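Side-chain contact in xyloglucan-specific endo-beta-1,4-glucanase BoGH5A (Bacteroides ovatus, PDB 3ZMR), which cleaves the beta-1,4-glucan backbone of xyloglucan internally, with retention of the anomeric configuration, releasing xyloglucan oligosaccharides: residues A[108-113]-A[300-305]. Numbering follows the deposited sequence.
Sequences TGMRDL and HYRHLI
Met-110 reaches from its loop to the turn at Tyr-301 and Arg-302 and buries more surface here than any other residue. Its CB lies 4.0 Å from CB of Tyr-301. The tyrosine touches through that CB; its ring leads away from the 108-113 loop, with the CD2 edge of the His-300 imidazole over the centre of one face. Bends at chi2 (-53°) and chi3 (-78°) fold the methionine over and set CE of Met-110 3.6 Å from CA of Arg-302. CE of Met-110 also lies over one face of the Arg-302 guanidinium, 4.1 Å from its NH1. That group is held from elsewhere: NE is hydrogen-bonded to OD1 of Asn-299, NH2 to O of Tyr-251 and NH1 to O of Leu-255.

His-303 supplies the polar side of the contact. No direct hydrogen bond joins the two segments; instead, a water in the plane of the imidazole lies 2.8 Å from NE2 of His-303 and donates to O of Arg-111 at 2.7 Å. At the ring edge, near its plane, CE1 of His-303 comes 3.4 Å from O of Leu-113. ND1 is hydrogen-bonded to OG of Ser-115, and with both nitrogens held the ring's rotation is fixed.

The contact thus ties the loop before helix 115-122 to the segment that leads into strand 304-307 in the eight-stranded TIM barrel, away from the substrate site; His-303 also packs against Leu-118 of that helix and Leu-256 of the adjacent strand 255-258.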
loop_
_atom_site.group_PDB
_atom_site.type_symbol
_atom_site.label_atom_id
_atom_site.label_comp_id
_atom_site.label_asym_id
_atom_site.label_seq_id
_atom_site.Cartn_x
_atom_site.Cartn_y
_atom_site.Cartn_z
ATOM N N THR A 108 15.383 17.559 8.408
ATOM C CA THR A 108 14.806 18.242 9.568
ATOM C C THR A 108 13.543 17.516 10.010
ATOM O O THR A 108 12.609 17.352 9.228
ATOM C CB THR A 108 14.511 19.718 9.286
ATOM O OG1 THR A 108 15.712 20.351 8.848
ATOM C CG2 THR A 108 14.010 20.414 10.542
ATOM N N GLY A 109 13.530 17.065 11.255
ATOM C CA GLY A 109 12.372 16.316 11.770
ATOM C C GLY A 109 12.223 14.903 11.244
ATOM O O GLY A 109 11.232 14.245 11.539
ATOM N N MET A 110 13.241 14.433 10.519
ATOM C CA MET A 110 13.250 13.120 9.883
ATOM C C MET A 110 14.312 12.278 10.588
ATOM O O MET A 110 15.493 12.320 10.239
ATOM C CB MET A 110 13.498 13.195 8.367
ATOM C CG MET A 110 12.718 14.281 7.651
ATOM S SD MET A 110 10.943 14.307 7.900
ATOM C CE MET A 110 10.417 12.991 6.824
ATOM N N ARG A 111 13.893 11.542 11.615
ATOM C CA ARG A 111 14.807 10.727 12.422
ATOM C C ARG A 111 15.485 9.659 11.580
ATOM O O ARG A 111 14.920 9.145 10.612
ATOM C CB ARG A 111 14.061 10.078 13.569
ATOM C CG ARG A 111 13.545 11.098 14.590
ATOM C CD ARG A 111 12.555 10.441 15.537
ATOM N NE ARG A 111 11.274 10.260 14.866
ATOM C CZ ARG A 111 10.214 9.684 15.408
ATOM N NH1 ARG A 111 10.271 9.137 16.630
ATOM N NH2 ARG A 111 9.089 9.661 14.714
ATOM N N ASP A 112 16.700 9.292 11.985
ATOM C CA ASP A 112 17.437 8.238 11.313
ATOM C C ASP A 112 16.943 6.871 11.809
ATOM O O ASP A 112 17.623 6.154 12.584
ATOM C CB ASP A 112 18.938 8.382 11.560
ATOM C CG ASP A 112 19.758 7.478 10.676
ATOM O OD1 ASP A 112 19.248 6.931 9.691
ATOM O OD2 ASP A 112 20.955 7.355 10.951
ATOM N N LEU A 113 15.748 6.515 11.333
ATOM C CA LEU A 113 15.055 5.272 11.687
ATOM C C LEU A 113 14.567 4.594 10.416
ATOM O O LEU A 113 14.003 5.258 9.547
ATOM C CB LEU A 113 13.846 5.585 12.575
ATOM C CG LEU A 113 14.118 6.186 13.954
ATOM C CD1 LEU A 113 12.816 6.598 14.604
ATOM C CD2 LEU A 113 14.887 5.175 14.806
ATOM N N HIS A 300 12.035 13.494 0.499
ATOM C CA HIS A 300 13.118 12.560 0.166
ATOM C C HIS A 300 13.209 11.426 1.185
ATOM O O HIS A 300 13.477 10.296 0.823
ATOM C CB HIS A 300 14.446 13.325 0.105
ATOM C CG HIS A 300 15.632 12.482 -0.263
ATOM N ND1 HIS A 300 15.909 12.154 -1.563
ATOM C CD2 HIS A 300 16.583 11.876 0.490
ATOM C CE1 HIS A 300 17.014 11.426 -1.611
ATOM N NE2 HIS A 300 17.437 11.234 -0.380
ATOM N N TYR A 301 12.924 11.755 2.447
ATOM C CA TYR A 301 13.103 10.864 3.587
ATOM C C TYR A 301 11.809 10.301 4.184
ATOM O O TYR A 301 11.864 9.435 5.071
ATOM C CB TYR A 301 13.826 11.617 4.702
ATOM C CG TYR A 301 15.246 12.024 4.370
ATOM C CD1 TYR A 301 16.277 11.067 4.297
ATOM C CD2 TYR A 301 15.583 13.351 4.136
ATOM C CE1 TYR A 301 17.595 11.416 4.034
ATOM C CE2 TYR A 301 16.897 13.703 3.866
ATOM C CZ TYR A 301 17.874 12.727 3.805
ATOM O OH TYR A 301 19.167 13.096 3.539
ATOM N N ARG A 302 10.658 10.822 3.754
ATOM C CA ARG A 302 9.397 10.481 4.402
ATOM C C ARG A 302 9.129 9.000 4.284
ATOM O O ARG A 302 9.432 8.371 3.267
ATOM C CB ARG A 302 8.281 11.290 3.765
ATOM C CG ARG A 302 6.942 11.171 4.452
ATOM C CD ARG A 302 5.834 12.142 3.952
ATOM N NE ARG A 302 6.322 13.510 3.863
ATOM C CZ ARG A 302 6.636 14.288 4.903
ATOM N NH1 ARG A 302 6.427 13.913 6.179
ATOM N NH2 ARG A 302 7.210 15.468 4.683
ATOM N N HIS A 303 8.497 8.443 5.294
ATOM C CA HIS A 303 8.090 7.041 5.225
ATOM C C HIS A 303 6.831 6.946 4.406
ATOM O O HIS A 303 5.850 7.661 4.636
ATOM C CB HIS A 303 7.844 6.494 6.626
ATOM C CG HIS A 303 9.077 6.514 7.491
ATOM N ND1 HIS A 303 9.838 5.389 7.763
ATOM C CD2 HIS A 303 9.675 7.541 8.138
ATOM C CE1 HIS A 303 10.837 5.731 8.558
ATOM N NE2 HIS A 303 10.768 7.033 8.779
ATOM N N LEU A 304 6.898 6.100 3.388
ATOM C CA LEU A 304 5.811 5.908 2.418
ATOM C C LEU A 304 5.213 4.515 2.566
ATOM O O LEU A 304 5.906 3.555 2.886
ATOM C CB LEU A 304 6.308 6.136 0.987
ATOM C CG LEU A 304 7.011 7.472 0.700
ATOM C CD1 LEU A 304 7.398 7.550 -0.761
ATOM C CD2 LEU A 304 6.182 8.674 1.106
ATOM N N ILE A 305 3.928 4.410 2.235
ATOM C CA ILE A 305 3.172 3.195 2.430
ATOM C C ILE A 305 2.549 2.803 1.089
ATOM O O ILE A 305 1.799 3.595 0.488
ATOM C CB ILE A 305 2.059 3.371 3.462
ATOM C CG1 ILE A 305 2.583 3.878 4.789
ATOM C CG2 ILE A 305 1.281 2.072 3.639
ATOM C CD1 ILE A 305 1.518 4.504 5.653
HETATM O O HOH W 1 12.227 9.043 10.149
#